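Local coordinates for Sodium/calcium exchanger membrane region domain-containing protein (Archaeoglobus fulgidus, PDB 4KPP), which probably moves calcium ions across the membrane in exchange for protons, as a member of the sodium/calcium exchanger family, at residues A[78-83]-A[222-227]; A[87-90]-A[96-99]; A[295-298]-A[304-307]. One frame throughout, in Å; residues are numbered along the deposited sequence.

Contact 1: residues A[78-83]-A[222-227]; sequences EYAVDG and MSVEAF
V81 and V224 mark the closest backbone approach between segments 78-83 and 222-227, with V81 CA 5.6 Å from V224 CA. Segment 78-83 is regular helix, as the bonds D82 N to E78 O (2.9 Å) and G83 N to Y79 O (2.8 Å) attest. Segment 222-227 is a helix junction: M222 leaves helical torsions, S223 sits at the N-cap position, and helix 224-237 starts at V224. S223 makes no capping bond with its side chain; its OG is bonded instead to T219 O in the preceding helix.

No hydrogen bond joins the two segments, and the contact is wholly apolar. One methyl, V224 CG1, is its hub: it lies 3.6 Å from A80 CB and 3.7 Å from V81 CG2, so it meets two consecutive residues of the facing helix. That methyl is set trans to the carbonyl carbon of V224 (chi1 -78°) and alongside its backbone N. V81 offers CG2 to the same methyl, the two valine side chains meeting at a slant, and CG2 also comes within 4.3 Å of F227 CD2, approaching the ring at an oblique angle. F227 stands one helical turn beyond V224, and both point toward segment 78-83.

This is plain helix-to-helix packing of helix 76-91, in the first sodium/calcium exchanger region, against the start of helix 224-237, in the second, and it bridges the two halves of the sequence. Other membrane helices close in around this patch. F227 rests on T36 and S39 of helix 32-60 and on A253 of helix 242-267, while V81 also touches S254 of helix 242-267 and N103 of helix 96-127.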
# COMPACT_ATOMS: atom_id res chain seq x y z
N GLU A 78 4.43 -4.73 2.63
CA GLU A 78 4.28 -4.87 1.18
C GLU A 78 5.60 -4.60 0.47
O GLU A 78 5.95 -5.30 -0.48
CB GLU A 78 3.18 -3.95 0.65
CG GLU A 78 3.16 -3.83 -0.87
CD GLU A 78 3.04 -5.17 -1.59
OE1 GLU A 78 3.49 -5.27 -2.75
OE2 GLU A 78 2.48 -6.13 -1.01
N TYR A 79 6.33 -3.59 0.92
CA TYR A 79 7.62 -3.27 0.34
C TYR A 79 8.62 -4.39 0.60
O TYR A 79 9.46 -4.69 -0.26
CB TYR A 79 8.16 -1.94 0.87
CG TYR A 79 7.51 -0.74 0.21
CD1 TYR A 79 6.22 -0.36 0.55
CD2 TYR A 79 8.19 -0.00 -0.74
CE1 TYR A 79 5.62 0.73 -0.06
CE2 TYR A 79 7.60 1.09 -1.35
CZ TYR A 79 6.32 1.45 -1.00
OH TYR A 79 5.72 2.53 -1.61
N ALA A 80 8.53 -5.01 1.77
CA ALA A 80 9.47 -6.06 2.15
C ALA A 80 9.20 -7.36 1.39
O ALA A 80 10.14 -8.01 0.93
CB ALA A 80 9.42 -6.30 3.64
N VAL A 81 7.93 -7.72 1.26
CA VAL A 81 7.55 -8.92 0.51
C VAL A 81 7.81 -8.75 -0.98
O VAL A 81 8.40 -9.62 -1.62
CB VAL A 81 6.06 -9.29 0.75
CG1 VAL A 81 5.63 -10.39 -0.21
CG2 VAL A 81 5.84 -9.71 2.19
N ASP A 82 7.38 -7.62 -1.54
CA ASP A 82 7.60 -7.37 -2.96
C ASP A 82 9.08 -7.17 -3.22
O ASP A 82 9.60 -7.55 -4.28
CB ASP A 82 6.82 -6.14 -3.42
CG ASP A 82 6.56 -6.14 -4.91
OD1 ASP A 82 7.05 -7.06 -5.61
OD2 ASP A 82 5.88 -5.21 -5.40
N GLY A 83 9.77 -6.57 -2.26
CA GLY A 83 11.21 -6.38 -2.34
C GLY A 83 11.95 -7.71 -2.37
O GLY A 83 12.95 -7.85 -3.07
N MET A 222 13.24 -10.62 9.13
CA MET A 222 13.51 -12.01 9.49
C MET A 222 12.31 -12.92 9.21
O MET A 222 12.33 -14.09 9.57
CB MET A 222 13.90 -12.12 10.97
CG MET A 222 15.15 -11.35 11.34
SD MET A 222 16.64 -12.01 10.57
CE MET A 222 16.69 -13.64 11.29
N SER A 223 11.28 -12.37 8.57
CA SER A 223 10.05 -13.12 8.35
C SER A 223 9.61 -13.23 6.89
O SER A 223 8.97 -14.21 6.50
CB SER A 223 8.92 -12.51 9.19
OG SER A 223 9.22 -12.56 10.57
N VAL A 224 9.93 -12.23 6.08
CA VAL A 224 9.38 -12.15 4.72
C VAL A 224 9.78 -13.30 3.80
O VAL A 224 8.96 -13.78 3.02
CB VAL A 224 9.70 -10.81 4.02
CG1 VAL A 224 8.77 -9.72 4.53
CG2 VAL A 224 11.17 -10.44 4.20
N GLU A 225 11.03 -13.74 3.88
CA GLU A 225 11.49 -14.85 3.06
C GLU A 225 10.71 -16.12 3.37
O GLU A 225 10.19 -16.77 2.47
CB GLU A 225 12.99 -15.09 3.24
CG GLU A 225 13.52 -16.30 2.49
CD GLU A 225 15.02 -16.48 2.65
OE1 GLU A 225 15.62 -15.80 3.52
OE2 GLU A 225 15.60 -17.30 1.91
N ALA A 226 10.63 -16.46 4.65
CA ALA A 226 9.92 -17.66 5.07
C ALA A 226 8.43 -17.55 4.72
O ALA A 226 7.82 -18.53 4.29
CB ALA A 226 10.10 -17.90 6.55
N PHE A 227 7.86 -16.37 4.91
CA PHE A 227 6.46 -16.16 4.56
C PHE A 227 6.23 -16.28 3.05
O PHE A 227 5.25 -16.88 2.62
CB PHE A 227 5.96 -14.81 5.08
CG PHE A 227 4.57 -14.47 4.63
CD1 PHE A 227 3.48 -15.14 5.15
CD2 PHE A 227 4.36 -13.49 3.67
CE1 PHE A 227 2.19 -14.83 4.73
CE2 PHE A 227 3.08 -13.18 3.24
CZ PHE A 227 1.99 -13.85 3.77

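Contact 2: residues A[87-90]-A[96-99]; sequences WKAG and YVHY
One residue before K88, whose CB stands over the ring of Y96, the carbonyl oxygen W87 O is gripped by several groups: it accepts hydrogen bonds from S91 OG and from S300 OG, and a weak one from G90 N at 3.3 Å. The S91 and G90 bonds lie within the end of helix 76-91, while S300 links that end to the chain just past helix 288-299.

Across the contact itself there is no hydrogen bond. K88 CB lies 3.6 Å from the centroid of the Y96 ring and 18° off the ring normal, which defines a CH-pi contact; its slight offset places it nearest to Y96 CG, at 3.5 Å. The lysine chain then bends at chi2 and chi3, turning NZ from the ring, and the touching is done by the root of the side chain, not by the ammonium group.

Helices 76-91 and 96-127 form a helical hairpin with a tight turn, and A89 sits at the close approach, with A89 CA 4.5 Å from Y96 CA. A89 CB presses against the backbone of the second helix, 3.4 Å from Y96 O and 3.7 Å from V97 N, while V97 CG2 is a looser neighbour at 4.3 Å from A89 CB. Y96 CB in turn packs 3.5 Å from A89 N, and with CG placed trans to its own carbonyl carbon (chi1 -68°) the ring is carried beneath K88. Further out, the Y96 side chain rests on F85 and on L232 of helix 224-237, and Y96 OH makes a weak hydrogen bond to E229 OE2.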
# COMPACT_ATOMS: atom_id res chain seq x y z
N TRP A 87 14.37 -9.02 -5.25
CA TRP A 87 15.73 -9.45 -4.94
C TRP A 87 16.02 -10.81 -5.56
O TRP A 87 17.06 -11.00 -6.20
CB TRP A 87 15.98 -9.49 -3.43
CG TRP A 87 17.40 -9.86 -3.09
CD1 TRP A 87 17.91 -11.12 -2.95
CD2 TRP A 87 18.49 -8.96 -2.86
NE1 TRP A 87 19.25 -11.06 -2.64
CE2 TRP A 87 19.63 -9.75 -2.58
CE3 TRP A 87 18.61 -7.57 -2.85
CZ2 TRP A 87 20.87 -9.18 -2.30
CZ3 TRP A 87 19.85 -7.01 -2.58
CH2 TRP A 87 20.96 -7.82 -2.30
N LYS A 88 15.11 -11.76 -5.36
CA LYS A 88 15.25 -13.08 -5.95
C LYS A 88 15.24 -13.00 -7.48
O LYS A 88 15.95 -13.76 -8.14
CB LYS A 88 14.14 -14.01 -5.46
CG LYS A 88 14.09 -14.15 -3.94
CD LYS A 88 15.36 -14.79 -3.39
CE LYS A 88 15.58 -16.19 -3.95
NZ LYS A 88 16.81 -16.83 -3.40
N ALA A 89 14.45 -12.09 -8.02
CA ALA A 89 14.36 -11.90 -9.47
C ALA A 89 15.70 -11.56 -10.11
O ALA A 89 16.02 -12.04 -11.19
CB ALA A 89 13.33 -10.83 -9.81
N GLY A 90 16.49 -10.74 -9.43
CA GLY A 90 17.76 -10.29 -9.98
C GLY A 90 18.92 -11.21 -9.64
O GLY A 90 19.87 -11.34 -10.41
N TYR A 96 10.59 -15.53 -10.36
CA TYR A 96 10.60 -14.36 -9.47
C TYR A 96 10.52 -13.04 -10.25
O TYR A 96 10.11 -12.02 -9.69
CB TYR A 96 11.84 -14.39 -8.56
CG TYR A 96 11.82 -15.51 -7.54
CD1 TYR A 96 10.97 -15.47 -6.44
CD2 TYR A 96 12.66 -16.61 -7.67
CE1 TYR A 96 10.94 -16.48 -5.51
CE2 TYR A 96 12.65 -17.63 -6.73
CZ TYR A 96 11.79 -17.56 -5.65
OH TYR A 96 11.77 -18.57 -4.72
N VAL A 97 10.89 -13.08 -11.52
CA VAL A 97 10.76 -11.92 -12.40
C VAL A 97 9.30 -11.51 -12.55
O VAL A 97 8.96 -10.33 -12.46
CB VAL A 97 11.34 -12.20 -13.80
CG1 VAL A 97 11.13 -11.01 -14.72
CG2 VAL A 97 12.83 -12.55 -13.71
N HIS A 98 8.43 -12.49 -12.78
CA HIS A 98 7.01 -12.23 -12.93
C HIS A 98 6.38 -11.91 -11.58
O HIS A 98 5.50 -11.06 -11.48
CB HIS A 98 6.29 -13.42 -13.56
CG HIS A 98 7.01 -14.01 -14.74
ND1 HIS A 98 7.22 -13.31 -15.91
CD2 HIS A 98 7.56 -15.23 -14.92
CE1 HIS A 98 7.88 -14.07 -16.76
NE2 HIS A 98 8.09 -15.25 -16.19
N TYR A 99 6.83 -12.61 -10.53
CA TYR A 99 6.25 -12.45 -9.20
C TYR A 99 6.37 -11.02 -8.67
O TYR A 99 5.46 -10.52 -8.00
CB TYR A 99 6.88 -13.43 -8.20
CG TYR A 99 6.57 -14.89 -8.47
CD1 TYR A 99 5.56 -15.27 -9.34
CD2 TYR A 99 7.30 -15.89 -7.84
CE1 TYR A 99 5.28 -16.61 -9.58
CE2 TYR A 99 7.03 -17.23 -8.07
CZ TYR A 99 6.02 -17.59 -8.94
OH TYR A 99 5.76 -18.92 -9.17

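Contact 3: residues A[295-298]-A[304-307]; sequences IIYS and LQSL
The ring of Y297 carries L307 CD1 over one face: the methyl is 3.8 Å from the ring centroid and 16° off the normal, a CH-pi contact, and its small offset brings it within 3.7 Å of Y297 CD1. With CG set opposite the backbone N, Y297 reaches out from helix 288-299 to the returning chain.

Q305 meets the same ring by a different route. Its extended side chain runs past Y297 CE2, from which Q305 CG and Q305 CD are each 3.5 Å away, and the amide plane is turned 58° from the ring plane. Although Y297 OH and Q305 NE2 approach to 3.0 Å, the angle is too poor for a hydrogen bond. The meeting is therefore one of packing.

The fold here is a helix end followed by a tight return: after helix 288-299 the chain doubles back along the last turn and enters strand 307-308, where L307 pairs through backbone hydrogen bonds with I161 in a two-stranded antiparallel sheet. Replacing Y297 by an alanine would probably open a gap beneath L307 CD1 and leave the Q305 amide freer to turn. The hydrogen bond of the return is made by S298, the residue after Y297: Q305 N donates to S298 OG at 3.1 Å, with an N-H...O angle of 142°, so the bond is noticeably bent. S298 OG also lies close to Q305 O, again at an angle unfit for a hydrogen bond. L304 and S306 also touch P163 of helix 163-182.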
# COMPACT_ATOMS: atom_id res chain seq x y z
N ILE A 295 14.61 -0.97 -9.02
CA ILE A 295 15.93 -0.67 -8.47
C ILE A 295 16.56 -1.91 -7.85
O ILE A 295 17.71 -2.24 -8.15
CB ILE A 295 15.86 0.47 -7.41
CG1 ILE A 295 15.71 1.83 -8.09
CG2 ILE A 295 17.11 0.47 -6.55
CD1 ILE A 295 15.51 2.98 -7.13
N ILE A 296 15.80 -2.60 -7.00
CA ILE A 296 16.26 -3.83 -6.36
C ILE A 296 16.66 -4.88 -7.39
O ILE A 296 17.64 -5.61 -7.19
CB ILE A 296 15.18 -4.39 -5.39
CG1 ILE A 296 15.10 -3.53 -4.13
CG2 ILE A 296 15.50 -5.82 -5.00
CD1 ILE A 296 14.11 -4.04 -3.10
N TYR A 297 15.92 -4.95 -8.49
CA TYR A 297 16.23 -5.88 -9.57
C TYR A 297 17.64 -5.66 -10.13
O TYR A 297 18.31 -6.61 -10.53
CB TYR A 297 15.18 -5.76 -10.69
CG TYR A 297 15.38 -6.74 -11.83
CD1 TYR A 297 15.09 -8.09 -11.67
CD2 TYR A 297 15.83 -6.31 -13.07
CE1 TYR A 297 15.26 -8.99 -12.70
CE2 TYR A 297 16.00 -7.20 -14.12
CZ TYR A 297 15.71 -8.54 -13.93
OH TYR A 297 15.88 -9.44 -14.96
N SER A 298 18.08 -4.40 -10.16
CA SER A 298 19.43 -4.09 -10.62
C SER A 298 20.46 -4.33 -9.53
O SER A 298 21.56 -4.80 -9.80
CB SER A 298 19.51 -2.64 -11.11
OG SER A 298 18.90 -2.50 -12.38
N LEU A 304 23.36 -2.80 -14.01
CA LEU A 304 22.38 -1.92 -14.65
C LEU A 304 21.46 -2.77 -15.51
O LEU A 304 21.88 -3.35 -16.51
CB LEU A 304 23.11 -0.89 -15.52
CG LEU A 304 22.47 0.47 -15.86
CD1 LEU A 304 21.28 0.32 -16.80
CD2 LEU A 304 22.09 1.26 -14.61
N GLN A 305 20.19 -2.87 -15.12
CA GLN A 305 19.27 -3.78 -15.81
C GLN A 305 17.82 -3.34 -15.71
O GLN A 305 17.38 -2.81 -14.70
CB GLN A 305 19.44 -5.20 -15.25
CG GLN A 305 18.79 -6.28 -16.10
CD GLN A 305 19.12 -7.67 -15.62
OE1 GLN A 305 19.91 -7.85 -14.69
NE2 GLN A 305 18.52 -8.68 -16.25
N SER A 306 17.08 -3.56 -16.80
CA SER A 306 15.65 -3.27 -16.83
C SER A 306 14.85 -4.49 -16.37
O SER A 306 15.22 -5.63 -16.67
CB SER A 306 15.22 -2.87 -18.24
OG SER A 306 15.81 -1.64 -18.62
N LEU A 307 13.76 -4.25 -15.66
CA LEU A 307 12.90 -5.34 -15.21
C LEU A 307 11.96 -5.74 -16.34
O LEU A 307 11.08 -4.96 -16.71
CB LEU A 307 12.10 -4.91 -13.97
CG LEU A 307 11.08 -5.90 -13.41
CD1 LEU A 307 11.76 -7.19 -12.96
CD2 LEU A 307 10.32 -5.27 -12.25

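Helix 76-91 ties the three contacts together. Contact 1 uses its first half and contact 2 its C-terminal end, with centres about 13 Å apart, and contact 2 is nested within the chain loop that contact 1 closes. Contact 2 lies in the first exchanger region and contact 3 in the second, while contact 1 joins the two. Contacts 1 and 3, centres about 18 Å apart, meet where I296 CG2 packs 3.8 Å from G83 O. Contacts 2 and 3, centres about 10 Å apart, touch at several points: I296 CG2 is 3.4 Å from W87 N, and Y297 CE1 is 3.5 Å from A89 O. All three lie away from the calcium ion seen at I330, D333, K335 and E340.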